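Local coordinates for protein PpBBE-like 1 D396N (Physcomitrella patens subsp. patens, PDB 6EO5) that oxidises cellobiose in its wild-type form, as an FAD-dependent member of the berberine bridge enzyme-like family, at residues N41-Y46 and S82-S87; T327-K332 and V396-N401; T113-A118 and Q210-V215. One frame throughout, in Å; residues are numbered along the deposited sequence.

Contact 1 of 3, residues N41-Y46 and S82-S87; sequences NLRERY and SYEDYS. With FAD (flavin-adenine dinucleotide), chain C.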
loop_
_atom_site.group_PDB
_atom_site.type_symbol
_atom_site.label_atom_id
_atom_site.label_comp_id
_atom_site.label_asym_id
_atom_site.label_seq_id
_atom_site.Cartn_x
_atom_site.Cartn_y
_atom_site.Cartn_z
ATOM N N ASN A 41 -5.113 -7.322 9.607
ATOM C CA ASN A 41 -5.556 -8.682 9.333
ATOM C C ASN A 41 -5.394 -9.486 10.614
ATOM O O ASN A 41 -4.296 -9.548 11.174
ATOM C CB ASN A 41 -4.759 -9.301 8.186
ATOM C CG ASN A 41 -5.477 -10.474 7.533
ATOM O OD1 ASN A 41 -6.453 -11.014 8.067
ATOM N ND2 ASN A 41 -4.984 -10.882 6.364
ATOM N N LEU A 42 -6.485 -10.068 11.102
ATOM C CA LEU A 42 -6.438 -10.876 12.314
ATOM C C LEU A 42 -6.267 -12.362 12.014
ATOM O O LEU A 42 -6.395 -13.183 12.928
ATOM C CB LEU A 42 -7.693 -10.654 13.173
ATOM C CG LEU A 42 -8.031 -9.248 13.702
ATOM C CD1 LEU A 42 -9.354 -9.279 14.427
ATOM C CD2 LEU A 42 -6.949 -8.636 14.604
ATOM N N ARG A 43 -5.976 -12.729 10.763
ATOM C CA ARG A 43 -5.917 -14.146 10.427
ATOM C C ARG A 43 -4.737 -14.832 11.107
ATOM O O ARG A 43 -4.885 -15.933 11.646
ATOM C CB ARG A 43 -5.856 -14.340 8.916
ATOM C CG ARG A 43 -5.357 -15.732 8.536
ATOM C CD ARG A 43 -5.675 -16.111 7.126
ATOM N NE ARG A 43 -5.085 -15.195 6.157
ATOM C CZ ARG A 43 -3.795 -15.182 5.837
ATOM N NH1 ARG A 43 -2.963 -16.018 6.432
ATOM N NH2 ARG A 43 -3.342 -14.323 4.934
ATOM N N GLU A 44 -3.565 -14.208 11.104
ATOM C CA GLU A 44 -2.354 -14.818 11.663
ATOM C C GLU A 44 -1.942 -14.048 12.913
ATOM O O GLU A 44 -1.163 -13.098 12.838
ATOM C CB GLU A 44 -1.212 -14.821 10.650
ATOM C CG GLU A 44 -1.494 -15.568 9.374
ATOM C CD GLU A 44 -1.730 -17.033 9.613
ATOM O OE1 GLU A 44 -1.089 -17.604 10.527
ATOM O OE2 GLU A 44 -2.562 -17.612 8.885
ATOM N N ARG A 45 -2.431 -14.483 14.076
ATOM C CA ARG A 45 -2.157 -13.765 15.322
ATOM C C ARG A 45 -0.798 -14.185 15.881
ATOM O O ARG A 45 -0.675 -14.865 16.899
ATOM C CB ARG A 45 -3.274 -14.000 16.319
ATOM C CG ARG A 45 -4.553 -13.397 15.864
ATOM C CD ARG A 45 -5.702 -14.024 16.584
ATOM N NE ARG A 45 -6.680 -13.005 16.937
ATOM C CZ ARG A 45 -7.862 -12.860 16.349
ATOM N NH1 ARG A 45 -8.230 -13.686 15.365
ATOM N NH2 ARG A 45 -8.670 -11.886 16.756
ATOM N N TYR A 46 0.240 -13.745 15.185
ATOM C CA TYR A 46 1.594 -14.041 15.616
ATOM C C TYR A 46 1.865 -13.398 16.968
ATOM O O TYR A 46 1.442 -12.269 17.229
ATOM C CB TYR A 46 2.605 -13.537 14.586
ATOM C CG TYR A 46 2.518 -14.209 13.234
ATOM C CD1 TYR A 46 2.832 -15.556 13.082
ATOM C CD2 TYR A 46 2.160 -13.484 12.099
ATOM C CE1 TYR A 46 2.762 -16.160 11.841
ATOM C CE2 TYR A 46 2.093 -14.079 10.859
ATOM C CZ TYR A 46 2.385 -15.418 10.735
ATOM O OH TYR A 46 2.321 -16.008 9.500
ATOM N N SER A 82 -0.257 -4.894 7.038
ATOM C CA SER A 82 0.303 -5.934 6.175
ATOM C C SER A 82 -0.682 -7.072 5.972
ATOM O O SER A 82 -1.149 -7.682 6.945
ATOM C CB SER A 82 1.598 -6.480 6.766
ATOM O OG SER A 82 1.897 -7.747 6.215
ATOM N N TYR A 83 -0.974 -7.379 4.703
ATOM C CA TYR A 83 -1.999 -8.375 4.401
ATOM C C TYR A 83 -1.632 -9.760 4.906
ATOM O O TYR A 83 -2.517 -10.606 5.057
ATOM C CB TYR A 83 -2.270 -8.429 2.899
ATOM C CG TYR A 83 -3.073 -7.249 2.365
ATOM C CD1 TYR A 83 -3.505 -6.219 3.212
ATOM C CD2 TYR A 83 -3.398 -7.170 1.021
ATOM C CE1 TYR A 83 -4.227 -5.157 2.729
ATOM C CE2 TYR A 83 -4.118 -6.117 0.527
ATOM C CZ TYR A 83 -4.534 -5.115 1.377
ATOM O OH TYR A 83 -5.253 -4.070 0.855
ATOM N N GLU A 84 -0.353 -10.004 5.177
ATOM C CA GLU A 84 0.119 -11.277 5.697
ATOM C C GLU A 84 0.650 -11.164 7.123
ATOM O O GLU A 84 1.350 -12.065 7.589
ATOM C CB GLU A 84 1.195 -11.849 4.775
ATOM C CG GLU A 84 0.704 -12.213 3.386
ATOM C CD GLU A 84 -0.043 -13.534 3.351
ATOM O OE1 GLU A 84 -0.737 -13.859 4.334
ATOM O OE2 GLU A 84 0.064 -14.255 2.335
ATOM N N ASP A 85 0.345 -10.071 7.820
ATOM C CA ASP A 85 0.772 -9.876 9.206
ATOM C C ASP A 85 2.290 -9.889 9.354
ATOM O O ASP A 85 2.818 -10.285 10.393
ATOM C CB ASP A 85 0.131 -10.908 10.131
ATOM C CG ASP A 85 -1.345 -10.676 10.284
ATOM O OD1 ASP A 85 -1.729 -9.511 10.495
ATOM O OD2 ASP A 85 -2.130 -11.634 10.160
ATOM N N TYR A 86 2.998 -9.409 8.333
ATOM C CA TYR A 86 4.452 -9.422 8.363
ATOM C C TYR A 86 5.037 -8.403 9.335
ATOM O O TYR A 86 6.222 -8.500 9.669
ATOM C CB TYR A 86 5.010 -9.173 6.963
ATOM C CG TYR A 86 4.880 -10.342 6.005
ATOM C CD1 TYR A 86 4.717 -11.651 6.467
ATOM C CD2 TYR A 86 4.928 -10.137 4.632
ATOM C CE1 TYR A 86 4.611 -12.723 5.570
ATOM C CE2 TYR A 86 4.820 -11.187 3.736
ATOM C CZ TYR A 86 4.668 -12.478 4.200
ATOM O OH TYR A 86 4.569 -13.513 3.291
ATOM N N SER A 87 4.262 -7.411 9.773
ATOM C CA SER A 87 4.778 -6.493 10.782
ATOM C C SER A 87 4.540 -7.009 12.199
ATOM O O SER A 87 4.916 -6.333 13.164
ATOM C CB SER A 87 4.176 -5.095 10.597
ATOM O OG SER A 87 2.764 -5.134 10.620
HETATM P PA FAD C . 2.891 -2.527 8.142
HETATM O O1A FAD C . 2.203 -3.862 8.381
HETATM O O2A FAD C . 3.244 -1.837 9.435
HETATM O O5B FAD C . 4.181 -2.626 7.178
HETATM C C5B FAD C . 4.194 -3.462 6.041
HETATM C C4B FAD C . 5.607 -3.952 5.744
HETATM O O4B FAD C . 6.508 -2.860 5.717
HETATM C C3B FAD C . 6.118 -4.906 6.810
HETATM O O3B FAD C . 6.999 -5.824 6.202
HETATM C C2B FAD C . 6.906 -4.000 7.718
HETATM O O2B FAD C . 7.890 -4.703 8.435
HETATM C C1B FAD C . 7.489 -2.994 6.733
HETATM N N9A FAD C . 7.773 -1.724 7.437
HETATM C C8A FAD C . 6.895 -0.992 8.202
HETATM N N7A FAD C . 7.540 0.089 8.692
HETATM C C5A FAD C . 8.817 0.059 8.257
HETATM C C6A FAD C . 9.890 0.905 8.471
HETATM N N6A FAD C . 9.736 1.985 9.230
HETATM N N1A FAD C . 11.107 0.624 7.890
HETATM C C2A FAD C . 11.250 -0.504 7.115
HETATM N N3A FAD C . 10.183 -1.351 6.908
HETATM C C4A FAD C . 8.983 -1.074 7.475
HETATM N N1 FAD C . -2.338 0.115 -0.835
HETATM C C2 FAD C . -2.297 1.094 -1.835
HETATM O O2 FAD C . -1.332 1.214 -2.620
HETATM N N3 FAD C . -3.359 1.974 -1.952
HETATM C C4 FAD C . -4.444 1.885 -1.105
HETATM O O4 FAD C . -5.365 2.686 -1.222
HETATM C C4X FAD C . -4.486 0.913 -0.116
HETATM N N5 FAD C . -5.552 0.860 0.756
HETATM C C5X FAD C . -5.453 0.123 1.920
HETATM C C6 FAD C . -6.477 0.189 2.859
HETATM C C7 FAD C . -6.383 -0.438 4.112
HETATM C C7M FAD C . -7.511 -0.328 5.112
HETATM C C8 FAD C . -5.256 -1.249 4.365
HETATM C C8M FAD C . -5.137 -2.051 5.646
HETATM C C9 FAD C . -4.272 -1.377 3.365
HETATM C C9A FAD C . -4.340 -0.684 2.143
HETATM N N10 FAD C . -3.397 -0.825 1.116
HETATM C C10 FAD C . -3.407 0.049 0.046
HETATM C "C1'" FAD C . -2.200 -1.703 1.266
HETATM C "C2'" FAD C . -1.075 -0.902 1.915
HETATM O "O2'" FAD C . -0.417 -0.047 1.009
HETATM C "C3'" FAD C . -0.068 -1.869 2.494
HETATM O "O3'" FAD C . -0.774 -2.656 3.424
HETATM C "C4'" FAD C . 1.082 -1.106 3.143
HETATM O "O4'" FAD C . 2.260 -1.880 3.026
HETATM C "C5'" FAD C . 0.761 -0.778 4.600
HETATM O "O5'" FAD C . 1.840 -0.182 5.290
HETATM P P FAD C . 1.792 -0.149 6.906
HETATM O O1P FAD C . 2.961 0.655 7.426
HETATM O O2P FAD C . 0.476 0.326 7.461
HETATM O O3P FAD C . 1.804 -1.713 7.282
HETATM O O HOH W 1 -2.084 -6.622 9.364
HETATM O O HOH W 2 -3.954 -12.108 3.118
#

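Contact 2 of 3, residues T327-K332 and V396-N401; sequences TTNTFK and VASWSN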
loop_
_atom_site.group_PDB
_atom_site.type_symbol
_atom_site.label_atom_id
_atom_site.label_comp_id
_atom_site.label_asym_id
_atom_site.label_seq_id
_atom_site.Cartn_x
_atom_site.Cartn_y
_atom_site.Cartn_z
ATOM N N THR A 327 -10.035 -0.248 12.133
ATOM C CA THR A 327 -10.887 -1.420 11.998
ATOM C C THR A 327 -10.053 -2.597 11.519
ATOM O O THR A 327 -8.967 -2.426 10.960
ATOM C CB THR A 327 -12.037 -1.158 11.023
ATOM O OG1 THR A 327 -11.498 -0.881 9.727
ATOM C CG2 THR A 327 -12.847 0.043 11.472
ATOM N N THR A 328 -10.571 -3.801 11.752
ATOM C CA THR A 328 -9.863 -5.032 11.428
ATOM C C THR A 328 -10.746 -5.941 10.579
ATOM O O THR A 328 -11.957 -5.746 10.477
ATOM C CB THR A 328 -9.418 -5.764 12.701
ATOM O OG1 THR A 328 -10.556 -6.003 13.533
ATOM C CG2 THR A 328 -8.421 -4.927 13.471
ATOM N N ASN A 329 -10.116 -6.942 9.972
ATOM C CA ASN A 329 -10.785 -7.924 9.128
ATOM C C ASN A 329 -10.001 -9.233 9.240
ATOM O O ASN A 329 -8.909 -9.267 9.812
ATOM C CB ASN A 329 -10.870 -7.409 7.681
ATOM C CG ASN A 329 -11.784 -8.249 6.794
ATOM O OD1 ASN A 329 -12.608 -9.026 7.282
ATOM N ND2 ASN A 329 -11.647 -8.079 5.479
ATOM N N THR A 330 -10.571 -10.319 8.714
ATOM C CA THR A 330 -9.869 -11.603 8.608
ATOM C C THR A 330 -10.035 -12.128 7.193
ATOM O O THR A 330 -11.162 -12.403 6.766
ATOM C CB THR A 330 -10.390 -12.633 9.612
ATOM O OG1 THR A 330 -10.216 -12.120 10.934
ATOM C CG2 THR A 330 -9.619 -13.935 9.481
ATOM N N PHE A 331 -8.924 -12.280 6.470
ATOM C CA PHE A 331 -9.042 -12.400 5.026
ATOM C C PHE A 331 -7.781 -12.992 4.426
ATOM O O PHE A 331 -6.711 -12.985 5.038
ATOM C CB PHE A 331 -9.341 -11.031 4.378
ATOM C CG PHE A 331 -8.260 -9.983 4.591
ATOM C CD1 PHE A 331 -8.289 -9.150 5.700
ATOM C CD2 PHE A 331 -7.243 -9.803 3.659
ATOM C CE1 PHE A 331 -7.305 -8.174 5.890
ATOM C CE2 PHE A 331 -6.253 -8.825 3.838
ATOM C CZ PHE A 331 -6.283 -8.017 4.956
ATOM N N LYS A 332 -7.934 -13.502 3.209
ATOM C CA LYS A 332 -6.824 -13.780 2.310
ATOM C C LYS A 332 -6.953 -12.855 1.104
ATOM O O LYS A 332 -8.043 -12.714 0.539
ATOM C CB LYS A 332 -6.817 -15.245 1.882
ATOM C CG LYS A 332 -5.812 -15.578 0.794
ATOM C CD LYS A 332 -4.386 -15.444 1.284
ATOM C CE LYS A 332 -3.427 -15.718 0.150
ATOM N NZ LYS A 332 -2.034 -15.399 0.528
ATOM N N VAL A 396 -9.840 -9.862 -2.576
ATOM C CA VAL A 396 -9.954 -10.067 -1.132
ATOM C C VAL A 396 -11.120 -11.011 -0.855
ATOM O O VAL A 396 -12.223 -10.801 -1.371
ATOM C CB VAL A 396 -10.163 -8.733 -0.384
ATOM C CG1 VAL A 396 -10.207 -8.962 1.121
ATOM C CG2 VAL A 396 -9.085 -7.720 -0.748
ATOM N N ALA A 397 -10.878 -12.047 -0.040
ATOM C CA ALA A 397 -11.927 -12.937 0.460
ATOM C C ALA A 397 -11.863 -12.984 1.980
ATOM O O ALA A 397 -10.805 -13.269 2.548
ATOM C CB ALA A 397 -11.797 -14.349 -0.106
ATOM N N SER A 398 -12.996 -12.721 2.629
ATOM C CA SER A 398 -13.061 -12.529 4.071
ATOM C C SER A 398 -13.894 -13.620 4.725
ATOM O O SER A 398 -14.681 -14.316 4.074
ATOM C CB SER A 398 -13.662 -11.163 4.427
ATOM O OG SER A 398 -12.925 -10.105 3.841
ATOM N N TRP A 399 -13.704 -13.764 6.037
ATOM C CA TRP A 399 -14.548 -14.636 6.839
ATOM C C TRP A 399 -14.564 -14.135 8.271
ATOM O O TRP A 399 -13.663 -13.420 8.709
ATOM C CB TRP A 399 -14.095 -16.101 6.782
ATOM C CG TRP A 399 -12.672 -16.407 7.208
ATOM C CD1 TRP A 399 -12.258 -16.866 8.434
ATOM C CD2 TRP A 399 -11.490 -16.336 6.390
ATOM N NE1 TRP A 399 -10.895 -17.072 8.430
ATOM C CE2 TRP A 399 -10.401 -16.756 7.189
ATOM C CE3 TRP A 399 -11.248 -15.961 5.064
ATOM C CZ2 TRP A 399 -9.091 -16.805 6.703
ATOM C CZ3 TRP A 399 -9.950 -16.013 4.585
ATOM C CH2 TRP A 399 -8.885 -16.431 5.403
ATOM N N SER A 400 -15.619 -14.518 8.991
ATOM C CA SER A 400 -15.782 -14.215 10.402
ATOM C C SER A 400 -15.796 -15.464 11.270
ATOM O O SER A 400 -15.885 -15.351 12.496
ATOM C CB SER A 400 -17.091 -13.463 10.627
ATOM O OG SER A 400 -18.152 -14.404 10.579
ATOM N N ASN A 401 -15.754 -16.642 10.662
ATOM C CA ASN A 401 -15.719 -17.919 11.355
ATOM C C ASN A 401 -14.666 -18.763 10.655
ATOM O O ASN A 401 -14.713 -18.905 9.429
ATOM C CB ASN A 401 -17.100 -18.592 11.308
ATOM C CG ASN A 401 -17.142 -19.945 12.012
ATOM O OD1 ASN A 401 -16.121 -20.590 12.240
ATOM N ND2 ASN A 401 -18.349 -20.389 12.337
#

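Contact 3 of 3, residues T113-A118 and Q210-V215; sequences TAVVGA and QFTFRV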
loop_
_atom_site.group_PDB
_atom_site.type_symbol
_atom_site.label_atom_id
_atom_site.label_comp_id
_atom_site.label_asym_id
_atom_site.label_seq_id
_atom_site.Cartn_x
_atom_site.Cartn_y
_atom_site.Cartn_z
ATOM N N THR A 113 9.142 20.147 -0.783
ATOM C CA THR A 113 9.450 18.894 -0.114
ATOM C C THR A 113 8.885 18.928 1.301
ATOM O O THR A 113 8.530 19.988 1.824
ATOM C CB THR A 113 10.964 18.618 -0.056
ATOM O OG1 THR A 113 11.573 19.438 0.954
ATOM C CG2 THR A 113 11.614 18.916 -1.400
ATOM N N ALA A 114 8.796 17.747 1.912
ATOM C CA ALA A 114 8.376 17.633 3.299
ATOM C C ALA A 114 9.149 16.493 3.941
ATOM O O ALA A 114 9.567 15.554 3.259
ATOM C CB ALA A 114 6.865 17.401 3.428
ATOM N N VAL A 115 9.347 16.589 5.254
ATOM C CA VAL A 115 9.989 15.538 6.036
ATOM C C VAL A 115 8.908 14.843 6.845
ATOM O O VAL A 115 8.151 15.500 7.570
ATOM C CB VAL A 115 11.087 16.092 6.953
ATOM C CG1 VAL A 115 11.581 14.994 7.882
ATOM C CG2 VAL A 115 12.223 16.645 6.131
ATOM N N VAL A 116 8.825 13.519 6.719
ATOM C CA VAL A 116 7.794 12.723 7.379
ATOM C C VAL A 116 8.469 11.597 8.147
ATOM O O VAL A 116 9.315 10.886 7.594
ATOM C CB VAL A 116 6.775 12.162 6.367
ATOM C CG1 VAL A 116 5.678 11.402 7.067
ATOM C CG2 VAL A 116 6.188 13.286 5.552
ATOM N N GLY A 117 8.110 11.447 9.421
ATOM C CA GLY A 117 8.626 10.343 10.209
ATOM C C GLY A 117 7.898 9.041 9.925
ATOM O O GLY A 117 6.720 9.027 9.583
ATOM N N ALA A 118 8.609 7.923 10.101
ATOM C CA ALA A 118 8.117 6.628 9.642
ATOM C C ALA A 118 6.914 6.124 10.436
ATOM O O ALA A 118 6.361 5.065 10.116
ATOM C CB ALA A 118 9.236 5.593 9.687
ATOM N N GLN A 210 12.891 8.049 8.880
ATOM C CA GLN A 210 12.155 9.167 8.315
ATOM C C GLN A 210 12.249 9.163 6.795
ATOM O O GLN A 210 13.175 8.600 6.201
ATOM C CB GLN A 210 12.638 10.506 8.881
ATOM C CG GLN A 210 13.991 10.977 8.398
ATOM C CD GLN A 210 14.207 12.447 8.709
ATOM O OE1 GLN A 210 13.664 12.971 9.688
ATOM N NE2 GLN A 210 14.980 13.127 7.865
ATOM N N PHE A 211 11.256 9.800 6.180
ATOM C CA PHE A 211 11.172 10.011 4.746
ATOM C C PHE A 211 11.288 11.496 4.419
ATOM O O PHE A 211 10.879 12.357 5.204
ATOM C CB PHE A 211 9.836 9.517 4.190
ATOM C CG PHE A 211 9.666 8.044 4.209
ATOM C CD1 PHE A 211 10.071 7.282 3.126
ATOM C CD2 PHE A 211 9.063 7.418 5.285
ATOM C CE1 PHE A 211 9.909 5.919 3.121
ATOM C CE2 PHE A 211 8.890 6.038 5.293
ATOM C CZ PHE A 211 9.315 5.289 4.206
ATOM N N THR A 212 11.809 11.791 3.232
ATOM C CA THR A 212 11.681 13.115 2.633
ATOM C C THR A 212 10.956 12.962 1.306
ATOM O O THR A 212 11.462 12.289 0.400
ATOM C CB THR A 212 13.037 13.788 2.418
ATOM O OG1 THR A 212 13.705 13.920 3.675
ATOM C CG2 THR A 212 12.831 15.162 1.831
ATOM N N PHE A 213 9.787 13.599 1.195
ATOM C CA PHE A 213 8.892 13.460 0.052
ATOM C C PHE A 213 8.877 14.715 -0.805
ATOM O O PHE A 213 8.909 15.833 -0.287
ATOM C CB PHE A 213 7.459 13.164 0.499
ATOM C CG PHE A 213 7.264 11.781 1.029
ATOM C CD1 PHE A 213 7.283 10.692 0.166
ATOM C CD2 PHE A 213 7.059 11.563 2.383
ATOM C CE1 PHE A 213 7.097 9.412 0.636
ATOM C CE2 PHE A 213 6.872 10.282 2.865
ATOM C CZ PHE A 213 6.890 9.200 1.989
ATOM N N ARG A 214 8.837 14.514 -2.120
ATOM C CA ARG A 214 8.368 15.547 -3.033
ATOM C C ARG A 214 6.868 15.723 -2.828
ATOM O O ARG A 214 6.131 14.734 -2.752
ATOM C CB ARG A 214 8.672 15.153 -4.479
ATOM C CG ARG A 214 8.089 16.080 -5.521
ATOM C CD ARG A 214 8.886 17.388 -5.571
ATOM N NE ARG A 214 10.277 17.153 -5.973
ATOM C CZ ARG A 214 11.312 17.889 -5.574
ATOM N NH1 ARG A 214 11.114 18.904 -4.739
ATOM N NH2 ARG A 214 12.542 17.602 -5.995
ATOM N N VAL A 215 6.414 16.969 -2.691
ATOM C CA VAL A 215 5.001 17.252 -2.455
ATOM C C VAL A 215 4.444 18.020 -3.649
ATOM O O VAL A 215 5.187 18.522 -4.492
ATOM C CB VAL A 215 4.758 18.003 -1.132
ATOM C CG1 VAL A 215 5.246 17.161 0.046
ATOM C CG2 VAL A 215 5.416 19.382 -1.146
#

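Contact 1 of 3, residues N41-Y46 and S82-S87
D85 carries the largest share of the surface buried here, its carboxylate set against the backbone of 41-46. Its OD2 accepts the backbone N of E44 at 3.1 Å, the donor nearly in line with the C-O bond. On the D85 methylene, Y46 brings its ring: Y46 CE2 lies 3.8 Å from D85 CB, with ring and carboxylate planes 82° apart. The amide of N41 reaches a nearby carbonyl, ND2 donating to Y83 O at 2.8 Å with the acceptor in the amide plane; ND2 also bonds F331 O. R43 supplies the charged contact, a salt bridge from NH2 to E84 OE1 of 2.7 Å; OE1 lies in the guanidinium plane, but NH2 stands above the carboxylate plane by 36°. Water 2 also links R43 NH2 to Y83 O. Two turns shape the loops: an Asx turn, in which N41 OD1 accepts R43 N, and a type I turn from S82 to D85. The second lies in the FAD-binding region, where S82 N at 3.0 Å and S87 OG at 2.6 Å both donate to FAD O1A, a phosphate oxygen. Further out, R43 NH1 pairs with E44 OE2, E84 OE2 pairs with K332 and accepts R434 N, and Y83 OH bonds Q394.

Contact 2 of 3, residues T327-K332 and V396-N401
W399 lays its indole against the chain from T330 to K332, where strand 331-338, an outermost strand of the seven-stranded antiparallel sheet, pairs with 391-398. From CB, the torsion chi1 of 57° sets CG between the backbone N and the carbonyl carbon, and from there the indole extends beside T330. Beyond CG, the pyrrole side runs under the T330 methyl: CG2 of T330 is 3.5 Å from W399 NE1, and it lies 3.9 Å from the five-membered ring centroid, 27° off the normal, a CH-pi contact over the face. On the six-membered ring, CE3 approaches the T330 carbonyl oxygen. At the far end, CZ3 comes within 3.5 Å of K332 N, and CH2 within 3.7 Å of F331 C, so the rim of this ring comes up to the F331-K332 peptide. A405 and Q408 of helix 405-420 touch the indole as well.

The backbones pair as antiparallel strands: W399 N donates to T330 O, while K332 and A397 exchange a pair of bonds, each 3.0 Å between N and O. F331 and S398 form the intervening non-hydrogen-bonded pair, with V396 CG1 4.0 Å from F331 CB. Ahead of the strand, N329 ND2 donates to S398 OG at 2.9 Å, the hydroxyl oxygen close to the plane of the amide.

Contact 3 of 3, residues T113-A118 and Q210-V215
T113, V116 and F211 have the most surface buried where strands 113-117 and 210-214 pair, running antiparallel at 156° between their N-to-C directions. T113 is matched with R214 in a non-hydrogen-bonded pair. Its methyl CG2, anti to the carbonyl carbon, lies 3.4 Å from R214 NH1, obliquely to the guanidinium; NH1 also has a weak bond to K112 O. The T113 alpha carbon presents its hydrogen to F213 O, with CA and O 3.1 Å apart.

V116 sits opposite F211 in a hydrogen-bonded pair. V116 N donates to F211 O at 2.8 Å, nearly straight at the hydrogen (172°), and F211 N donates back to V116 O. The valine side chain leans diagonally to the next aromatic on the same face: V116 CG2 is 3.7 Å from F213 CD2, and V116 CB lies in the plane of that ring, at its edge. A114, bonded both ways with F213, continues the face, its CB 3.8 Å from V215 CG1.

F211 turns its ring to the same face, where A118 CB approaches CE2 obliquely at 4.4 Å. A151 and L152 of helix 147-153 also pack on F211, and I147 and A151 on F213, which makes this the helix-covered, apolar face. On the other face V115 CG1 meets the Q210 amide, 3.4 Å from OE1, which itself accepts from Q104.

With 105-108 beside 113-117, and 170-176 beside 207-217, this pairing is part of the antiparallel sheet beside the flavin, consistent with the vanillyl-alcohol oxidase fold; A118, just beyond the strand, touches FAD.

How the contacts relate
Contacts 1 and 2 adjoin, their centres 11 Å apart: L42 N lies 2.9 Å from N329 O and R43 NE 3.0 Å from F331 O, both probable hydrogen bonds. The loop 41-46 thereby ties the FAD-contacting segment 82-87 to the start of outermost strand 331-338 and the loop before it. Contact 3 stands apart, about 17 Å from contact 2 at the nearest atoms and across the chain's centre, within another sheet. Contacts 1 and 2 are buried, contact 3 only partly so. Between loops, contact 1 relies on carboxylates, guanidinium and amide; contact 2 combines a short strand ladder with an indole; contact 3 is regular strand pairing with one apolar face. Contact 1 holds four residues of the FAD pocket, contact 3 one, A118.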